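Local atomic coordinates of Rbsd/fucu transport protein family protein (PDB entry 4A34), a protein that probably interconverts the alpha and beta anomers of L-fucose as a fucose mutarotase of the RbsD/FucU family, with sugar bound between neighbouring subunits. Residues M20-E25 against P62-V67; K84-Y89 against I103-R108. One frame throughout, in Å; residues are numbered along the deposited sequence.

Contact 1: residues M20-E25 against P62-V67; sequences MGHGDE and PLDSYV. With FUL (beta-L-fucopyranose), chain B.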
ATOM      1  N   MET I  20       0.059   5.181 -23.214  1.00 32.26           N
ATOM      2  CA  MET I  20       0.996   4.541 -24.138  1.00 32.16           C
ATOM      3  C   MET I  20       1.602   5.577 -25.081  1.00 32.13           C
ATOM      4  O   MET I  20       0.917   6.471 -25.568  1.00 31.86           O
ATOM      5  CB  MET I  20       0.311   3.422 -24.937  1.00 31.97           C
ATOM      6  CG  MET I  20       0.324   2.063 -24.257  1.00 31.94           C
ATOM      7  SD  MET I  20      -0.534   0.784 -25.193  1.00 33.43           S
ATOM      8  CE  MET I  20      -1.985   0.501 -24.212  1.00 32.38           C
ATOM      9  N   GLY I  21       2.897   5.449 -25.325  1.00 32.32           N
ATOM     10  CA  GLY I  21       3.570   6.261 -26.329  1.00 32.55           C
ATOM     11  C   GLY I  21       4.055   5.391 -27.472  1.00 32.75           C
ATOM     12  O   GLY I  21       3.749   4.192 -27.529  1.00 32.91           O
ATOM     13  N   HIS I  22       4.808   6.010 -28.378  1.00 32.83           N
ATOM     14  CA  HIS I  22       5.401   5.360 -29.547  1.00 32.85           C
ATOM     15  C   HIS I  22       6.290   4.184 -29.160  1.00 32.66           C
ATOM     16  O   HIS I  22       7.153   4.312 -28.288  1.00 32.75           O
ATOM     17  CB  HIS I  22       6.220   6.395 -30.330  1.00 33.09           C
ATOM     18  CG  HIS I  22       6.828   5.875 -31.599  1.00 34.00           C
ATOM     19  ND1 HIS I  22       7.976   6.412 -32.140  1.00 34.91           N
ATOM     20  CD2 HIS I  22       6.447   4.878 -32.433  1.00 33.73           C
ATOM     21  CE1 HIS I  22       8.272   5.767 -33.256  1.00 35.02           C
ATOM     22  NE2 HIS I  22       7.367   4.826 -33.450  1.00 33.72           N
ATOM     23  N   GLY I  23       6.074   3.045 -29.812  1.00 32.40           N
ATOM     24  CA  GLY I  23       6.867   1.842 -29.564  1.00 31.91           C
ATOM     25  C   GLY I  23       6.233   0.886 -28.565  1.00 31.71           C
ATOM     26  O   GLY I  23       6.554  -0.311 -28.552  1.00 31.56           O
ATOM     27  N   ASP I  24       5.341   1.411 -27.720  1.00 31.07           N
ATOM     28  CA  ASP I  24       4.660   0.585 -26.728  1.00 30.70           C
ATOM     29  C   ASP I  24       3.784  -0.440 -27.420  1.00 30.47           C
ATOM     30  O   ASP I  24       3.229  -0.171 -28.486  1.00 30.60           O
ATOM     31  CB  ASP I  24       3.804   1.436 -25.790  1.00 30.55           C
ATOM     32  CG  ASP I  24       4.615   2.127 -24.719  1.00 29.48           C
ATOM     33  OD1 ASP I  24       5.671   1.595 -24.308  1.00 28.15           O
ATOM     34  OD2 ASP I  24       4.176   3.207 -24.278  1.00 28.92           O
ATOM     35  N   GLU I  25       3.670  -1.615 -26.811  1.00 30.11           N
ATOM     36  CA  GLU I  25       2.829  -2.685 -27.342  1.00 29.53           C
ATOM     37  C   GLU I  25       1.707  -3.044 -26.369  1.00 29.37           C
ATOM     38  O   GLU I  25       1.825  -2.830 -25.163  1.00 28.87           O
ATOM     39  CB  GLU I  25       3.671  -3.915 -27.676  1.00 29.37           C
ATOM     40  CG  GLU I  25       4.665  -3.681 -28.806  1.00 29.16           C
ATOM     41  CD  GLU I  25       5.671  -4.805 -28.972  1.00 29.80           C
ATOM     42  OE1 GLU I  25       5.383  -5.951 -28.569  1.00 30.37           O
ATOM     43  OE2 GLU I  25       6.760  -4.544 -29.512  1.00 29.93           O
ATOM     44  N   PRO I  62      -2.754   4.700 -33.761  1.00 35.55           N
ATOM     45  CA  PRO I  62      -1.991   4.404 -34.967  1.00 35.63           C
ATOM     46  C   PRO I  62      -0.967   3.316 -34.720  1.00 35.78           C
ATOM     47  O   PRO I  62      -0.487   3.160 -33.593  1.00 35.84           O
ATOM     48  CB  PRO I  62      -1.263   5.717 -35.255  1.00 35.75           C
ATOM     49  CG  PRO I  62      -2.002   6.747 -34.491  1.00 35.76           C
ATOM     50  CD  PRO I  62      -2.455   6.047 -33.260  1.00 35.43           C
ATOM     51  N   LEU I  63      -0.630   2.569 -35.763  1.00 35.76           N
ATOM     52  CA  LEU I  63       0.342   1.503 -35.616  1.00 35.77           C
ATOM     53  C   LEU I  63       1.729   1.998 -35.982  1.00 35.89           C
ATOM     54  O   LEU I  63       1.886   2.904 -36.802  1.00 36.01           O
ATOM     55  CB  LEU I  63      -0.057   0.275 -36.435  1.00 35.80           C
ATOM     56  CG  LEU I  63      -1.275  -0.511 -35.919  1.00 36.19           C
ATOM     57  CD1 LEU I  63      -1.736  -1.514 -36.940  1.00 34.97           C
ATOM     58  CD2 LEU I  63      -1.012  -1.208 -34.570  1.00 36.30           C
ATOM     59  N   ASP I  64       2.727   1.403 -35.344  1.00 35.95           N
ATOM     60  CA  ASP I  64       4.115   1.803 -35.506  1.00 36.12           C
ATOM     61  C   ASP I  64       4.657   1.518 -36.910  1.00 36.65           C
ATOM     62  O   ASP I  64       4.799   0.362 -37.322  1.00 36.52           O
ATOM     63  CB  ASP I  64       4.974   1.099 -34.451  1.00 35.81           C
ATOM     64  CG  ASP I  64       6.299   1.793 -34.215  1.00 35.03           C
ATOM     65  OD1 ASP I  64       6.608   2.786 -34.910  1.00 33.83           O
ATOM     66  OD2 ASP I  64       7.038   1.338 -33.320  1.00 34.90           O
ATOM     67  N   SER I  65       4.973   2.594 -37.623  1.00 37.39           N
ATOM     68  CA  SER I  65       5.521   2.515 -38.973  1.00 38.06           C
ATOM     69  C   SER I  65       7.039   2.329 -38.965  1.00 38.32           C
ATOM     70  O   SER I  65       7.637   2.019 -39.992  1.00 38.72           O
ATOM     71  CB  SER I  65       5.184   3.796 -39.728  1.00 38.17           C
ATOM     72  OG  SER I  65       5.983   4.866 -39.246  1.00 38.84           O
ATOM     73  N   TYR I  66       7.653   2.515 -37.801  1.00 38.67           N
ATOM     74  CA  TYR I  66       9.114   2.552 -37.674  1.00 38.66           C
ATOM     75  C   TYR I  66       9.760   1.168 -37.569  1.00 39.21           C
ATOM     76  O   TYR I  66      10.976   1.045 -37.388  1.00 38.99           O
ATOM     77  CB  TYR I  66       9.512   3.453 -36.486  1.00 38.43           C
ATOM     78  CG  TYR I  66       9.400   4.936 -36.791  1.00 36.92           C
ATOM     79  CD1 TYR I  66       8.155   5.569 -36.872  1.00 35.71           C
ATOM     80  CD2 TYR I  66      10.539   5.703 -37.007  1.00 35.80           C
ATOM     81  CE1 TYR I  66       8.054   6.924 -37.165  1.00 34.40           C
ATOM     82  CE2 TYR I  66      10.443   7.065 -37.298  1.00 35.05           C
ATOM     83  CZ  TYR I  66       9.205   7.660 -37.374  1.00 33.88           C
ATOM     84  OH  TYR I  66       9.133   8.995 -37.662  1.00 33.68           O
ATOM     85  N   VAL I  67       8.934   0.131 -37.693  1.00 39.96           N
ATOM     86  CA  VAL I  67       9.392  -1.262 -37.653  1.00 40.51           C
ATOM     87  C   VAL I  67       8.660  -2.035 -38.733  1.00 40.82           C
ATOM     88  O   VAL I  67       7.639  -1.573 -39.248  1.00 40.76           O
ATOM     89  CB  VAL I  67       9.132  -1.956 -36.265  1.00 40.44           C
ATOM     90  CG1 VAL I  67       9.917  -1.276 -35.151  1.00 40.19           C
ATOM     91  CG2 VAL I  67       7.638  -1.995 -35.934  1.00 40.43           C
TER
HETATM   92  C1  FUL B1142       9.634   8.996 -30.120  1.00 37.01           C
HETATM   93  C2  FUL B1142       8.848  10.307 -30.003  1.00 34.69           C
HETATM   94  O2  FUL B1142       9.057  10.854 -28.732  1.00 33.14           O
HETATM   95  C3  FUL B1142       9.377  11.267 -31.071  1.00 35.45           C
HETATM   96  O3  FUL B1142       8.666  12.479 -31.123  1.00 33.85           O
HETATM   97  C4  FUL B1142       9.313  10.601 -32.438  1.00 36.74           C
HETATM   98  O4  FUL B1142       7.962  10.340 -32.725  1.00 37.14           O
HETATM   99  C5  FUL B1142      10.072   9.278 -32.401  1.00 37.76           C
HETATM  100  C6  FUL B1142      10.094   8.595 -33.765  1.00 38.78           C
HETATM  101  O5  FUL B1142       9.465   8.447 -31.424  1.00 38.13           O
HETATM  102  O1  FUL B1142       9.240   8.062 -29.143  1.00 37.75           O

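Contact 2: residues K84-Y89 against I103-R108; sequences KIWGTY and ITYLRR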
ATOM      1  N   LYS I  84     -10.469 -19.149 -38.293  1.00 46.64           N
ATOM      2  CA  LYS I  84     -11.198 -18.328 -39.259  1.00 46.24           C
ATOM      3  C   LYS I  84     -11.081 -16.841 -38.911  1.00 46.08           C
ATOM      4  O   LYS I  84     -11.046 -15.974 -39.801  1.00 46.02           O
ATOM      5  CB  LYS I  84     -12.667 -18.755 -39.321  1.00 46.08           C
ATOM      6  N   ILE I  85     -10.998 -16.565 -37.609  1.00 45.60           N
ATOM      7  CA  ILE I  85     -10.888 -15.202 -37.093  1.00 45.23           C
ATOM      8  C   ILE I  85      -9.724 -14.380 -37.697  1.00 45.11           C
ATOM      9  O   ILE I  85      -9.774 -13.147 -37.702  1.00 45.19           O
ATOM     10  CB  ILE I  85     -10.871 -15.186 -35.523  1.00 45.37           C
ATOM     11  CG1 ILE I  85     -11.309 -13.813 -34.982  1.00 45.31           C
ATOM     12  CG2 ILE I  85      -9.507 -15.653 -34.955  1.00 44.76           C
ATOM     13  CD1 ILE I  85     -11.925 -13.840 -33.586  1.00 44.56           C
ATOM     14  N   TRP I  86      -8.694 -15.055 -38.215  1.00 44.72           N
ATOM     15  CA  TRP I  86      -7.557 -14.359 -38.831  1.00 44.44           C
ATOM     16  C   TRP I  86      -7.978 -13.581 -40.069  1.00 44.28           C
ATOM     17  O   TRP I  86      -7.488 -12.482 -40.305  1.00 44.24           O
ATOM     18  CB  TRP I  86      -6.407 -15.325 -39.151  1.00 44.51           C
ATOM     19  CG  TRP I  86      -5.593 -15.763 -37.941  1.00 44.48           C
ATOM     20  CD1 TRP I  86      -5.837 -15.461 -36.630  1.00 44.34           C
ATOM     21  CD2 TRP I  86      -4.435 -16.616 -37.943  1.00 44.48           C
ATOM     22  NE1 TRP I  86      -4.898 -16.051 -35.821  1.00 44.77           N
ATOM     23  CE2 TRP I  86      -4.025 -16.767 -36.597  1.00 44.30           C
ATOM     24  CE3 TRP I  86      -3.700 -17.260 -38.952  1.00 44.53           C
ATOM     25  CZ2 TRP I  86      -2.915 -17.539 -36.229  1.00 43.72           C
ATOM     26  CZ3 TRP I  86      -2.589 -18.024 -38.585  1.00 45.23           C
ATOM     27  CH2 TRP I  86      -2.209 -18.154 -37.231  1.00 44.70           C
ATOM     28  N   GLY I  87      -8.896 -14.148 -40.849  1.00 44.26           N
ATOM     29  CA  GLY I  87      -9.510 -13.430 -41.971  1.00 44.00           C
ATOM     30  C   GLY I  87     -10.225 -12.180 -41.489  1.00 43.80           C
ATOM     31  O   GLY I  87      -9.996 -11.076 -42.002  1.00 43.81           O
ATOM     32  N   THR I  88     -11.079 -12.367 -40.485  1.00 43.58           N
ATOM     33  CA  THR I  88     -11.787 -11.280 -39.811  1.00 43.28           C
ATOM     34  C   THR I  88     -10.830 -10.164 -39.374  1.00 43.58           C
ATOM     35  O   THR I  88     -11.105  -8.978 -39.602  1.00 43.34           O
ATOM     36  CB  THR I  88     -12.550 -11.808 -38.580  1.00 43.07           C
ATOM     37  OG1 THR I  88     -13.070 -13.115 -38.858  1.00 42.49           O
ATOM     38  CG2 THR I  88     -13.680 -10.874 -38.214  1.00 42.86           C
ATOM     39  N   TYR I  89      -9.708 -10.557 -38.760  1.00 43.63           N
ATOM     40  CA  TYR I  89      -8.667  -9.612 -38.352  1.00 43.92           C
ATOM     41  C   TYR I  89      -8.046  -8.914 -39.550  1.00 44.39           C
ATOM     42  O   TYR I  89      -7.839  -7.698 -39.526  1.00 44.13           O
ATOM     43  CB  TYR I  89      -7.545 -10.301 -37.562  1.00 43.56           C
ATOM     44  CG  TYR I  89      -7.918 -10.821 -36.195  1.00 42.55           C
ATOM     45  CD1 TYR I  89      -9.011 -10.317 -35.496  1.00 42.19           C
ATOM     46  CD2 TYR I  89      -7.168 -11.825 -35.600  1.00 41.48           C
ATOM     47  CE1 TYR I  89      -9.345 -10.806 -34.236  1.00 41.28           C
ATOM     48  CE2 TYR I  89      -7.493 -12.313 -34.349  1.00 41.01           C
ATOM     49  CZ  TYR I  89      -8.580 -11.803 -33.678  1.00 40.14           C
ATOM     50  OH  TYR I  89      -8.890 -12.297 -32.444  1.00 39.30           O
ATOM     51  N   ILE I 103       1.894  -7.802 -40.571  1.00 45.90           N
ATOM     52  CA  ILE I 103       1.533  -8.949 -39.735  1.00 45.32           C
ATOM     53  C   ILE I 103       2.611 -10.026 -39.804  1.00 45.20           C
ATOM     54  O   ILE I 103       3.001 -10.447 -40.899  1.00 45.79           O
ATOM     55  CB  ILE I 103       0.170  -9.572 -40.130  1.00 45.22           C
ATOM     56  CG1 ILE I 103      -0.967  -8.571 -39.910  1.00 44.90           C
ATOM     57  CG2 ILE I 103      -0.094 -10.866 -39.330  1.00 44.88           C
ATOM     58  CD1 ILE I 103      -2.303  -9.014 -40.460  1.00 44.16           C
ATOM     59  N   THR I 104       3.105 -10.447 -38.641  1.00 44.51           N
ATOM     60  CA  THR I 104       3.998 -11.603 -38.550  1.00 43.67           C
ATOM     61  C   THR I 104       3.426 -12.586 -37.532  1.00 43.27           C
ATOM     62  O   THR I 104       2.411 -12.303 -36.898  1.00 43.06           O
ATOM     63  CB  THR I 104       5.471 -11.219 -38.224  1.00 43.76           C
ATOM     64  OG1 THR I 104       5.552 -10.613 -36.932  1.00 43.88           O
ATOM     65  CG2 THR I 104       6.049 -10.255 -39.276  1.00 43.53           C
ATOM     66  N   TYR I 105       4.057 -13.749 -37.398  1.00 42.84           N
ATOM     67  CA  TYR I 105       3.491 -14.840 -36.608  1.00 42.51           C
ATOM     68  C   TYR I 105       4.537 -15.433 -35.676  1.00 42.38           C
ATOM     69  O   TYR I 105       5.664 -15.709 -36.086  1.00 42.49           O
ATOM     70  CB  TYR I 105       2.902 -15.918 -37.530  1.00 42.44           C
ATOM     71  CG  TYR I 105       1.867 -15.381 -38.502  1.00 42.67           C
ATOM     72  CD1 TYR I 105       2.253 -14.776 -39.700  1.00 42.76           C
ATOM     73  CD2 TYR I 105       0.503 -15.464 -38.217  1.00 42.90           C
ATOM     74  CE1 TYR I 105       1.309 -14.267 -40.595  1.00 43.72           C
ATOM     75  CE2 TYR I 105      -0.456 -14.966 -39.109  1.00 43.60           C
ATOM     76  CZ  TYR I 105      -0.046 -14.366 -40.298  1.00 43.93           C
ATOM     77  OH  TYR I 105      -0.982 -13.857 -41.185  1.00 43.39           O
ATOM     78  N   LEU I 106       4.166 -15.618 -34.417  1.00 42.08           N
ATOM     79  CA  LEU I 106       5.119 -16.076 -33.421  1.00 41.96           C
ATOM     80  C   LEU I 106       4.753 -17.451 -32.894  1.00 42.24           C
ATOM     81  O   LEU I 106       3.572 -17.783 -32.764  1.00 42.15           O
ATOM     82  CB  LEU I 106       5.211 -15.079 -32.257  1.00 41.87           C
ATOM     83  CG  LEU I 106       5.454 -13.583 -32.500  1.00 41.25           C
ATOM     84  CD1 LEU I 106       5.572 -12.847 -31.178  1.00 41.21           C
ATOM     85  CD2 LEU I 106       6.692 -13.343 -33.316  1.00 40.84           C
ATOM     86  N   ARG I 107       5.781 -18.245 -32.606  1.00 42.69           N
ATOM     87  CA  ARG I 107       5.637 -19.507 -31.892  1.00 43.25           C
ATOM     88  C   ARG I 107       5.017 -19.244 -30.521  1.00 43.08           C
ATOM     89  O   ARG I 107       5.443 -18.321 -29.821  1.00 42.60           O
ATOM     90  CB  ARG I 107       7.005 -20.162 -31.690  1.00 43.44           C
ATOM     91  CG  ARG I 107       7.574 -20.898 -32.890  1.00 45.30           C
ATOM     92  CD  ARG I 107       8.838 -21.701 -32.508  1.00 49.25           C
ATOM     93  NE  ARG I 107       9.797 -20.927 -31.699  1.00 51.68           N
ATOM     94  CZ  ARG I 107      10.129 -21.198 -30.433  1.00 52.46           C
ATOM     95  NH1 ARG I 107       9.594 -22.236 -29.799  1.00 53.23           N
ATOM     96  NH2 ARG I 107      11.005 -20.429 -29.796  1.00 52.97           N
ATOM     97  N   ARG I 108       4.029 -20.058 -30.141  1.00 43.19           N
ATOM     98  CA  ARG I 108       3.368 -19.934 -28.834  1.00 43.48           C
ATOM     99  C   ARG I 108       4.341 -19.415 -27.773  1.00 43.42           C
ATOM    100  O   ARG I 108       4.058 -18.430 -27.078  1.00 43.41           O
ATOM    101  CB  ARG I 108       2.758 -21.272 -28.390  1.00 43.65           C
ATOM    102  CG  ARG I 108       1.464 -21.121 -27.581  1.00 44.51           C
ATOM    103  CD  ARG I 108       0.674 -22.433 -27.450  1.00 45.55           C
ATOM    104  NE  ARG I 108       0.674 -22.931 -26.073  1.00 46.69           N
ATOM    105  CZ  ARG I 108       1.322 -24.019 -25.657  1.00 48.04           C
ATOM    106  NH1 ARG I 108       2.027 -24.749 -26.519  1.00 47.99           N
ATOM    107  NH2 ARG I 108       1.263 -24.383 -24.371  1.00 47.13           N
TER

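Contact 1: residues M20-E25 against P62-V67
His22 and Asp64 meet through a short hydrogen bond in which NE2 of His22 donates its N-H to OD1 of Asp64, 2.6 Å away. The acceptor lies in the plane of the imidazole, yet the N-H arrives from above the carboxylate plane, the two flat groups being turned 74° apart. From the opposite face of that plane the backbone N of Tyr66 also donates to OD1, closing an Asx turn, and the double grip holds the carboxylate's orientation. CG of His22 stands anti to the backbone N (chi1 -177°), which carries the ring across to the second loop. This is a His-carboxylate pair in a fucose pocket: on the other side of the ring, ND1 of His22 donates to ring oxygen O5 of beta-L-fucopyranose at 2.6 Å, nearly straight at 168°. Tyr66 completes the close-packed end. Its ring takes the edge of His22 on one face in an offset edge-to-face pair, centroids 5.0 Å apart, and the same face receives the sugar methyl, C6 lying 3.8 Å from Tyr66 CZ. Toward the partly exposed Gly23, which has no side chain to offer, the fit is looser, its CA merely resting 3.8 Å from Asp64 OD2.

Contact 2: residues K84-Y89 against I103-R108
The indole of Trp86 takes the ring of Tyr105 over one face, near its rim: CE2 of the tyrosine sits 3.8 Å from CZ3 of the tryptophan, and CD2 of Tyr105 comes within 3.9 Å of Trp86 CH2. The planes are inclined at 46°, with 5.2 Å between the centroids of the six-membered indole ring and the phenol ring, so the pair is neither a stack nor a T-shape. Phe73 also meets the indole, its ring at a shallow inclination, while at the pyrrole edge NE1 donates a hydrogen bond to the backbone O of Tyr130. That bond helps set the rotation of the indole, whose benzo end meets Tyr105. These rings link helix and strand in a beta-alpha-beta unit: strand 71-74 leads through helix 85-93 to strand 103-106, the outermost strand on that side of the chain's sheet, and Phe73 and Tyr105 come from its two strands. Tyr105 has CG anti to its carbonyl carbon (chi1 -56°), which turns the ring toward Trp86. The joint is small, with 97 Å² buried between the segments, and it is apolar throughout. One turn after Trp86, Tyr89 instead directs its ring toward helix 50-60, with OH bonded to the backbone O of Ala131.

The centres of contacts 1 and 2 lie about 19 Å apart and their nearest atoms about 7 Å, without touching, yet both relate to fucose sites formed between subunits. Contact 1 supplies one wall of such a site; a neighbouring subunit completes it with its Asp30, Tyr112, Tyr130 and Asn132, all hydrogen-bonded to the sugar. Contact 2 lies near the side of a site built by Tyr112 and Tyr130 of its own chain. The side chain of Trp86 is about 9 Å from a bound fucose and is tied to Tyr130, while Arg108 bonds to Tyr112, two residues that bind the sugar. Arg108 also packs on His22 of a neighbouring subunit, so segment 103-108 reaches the residue that carries contact 1 there.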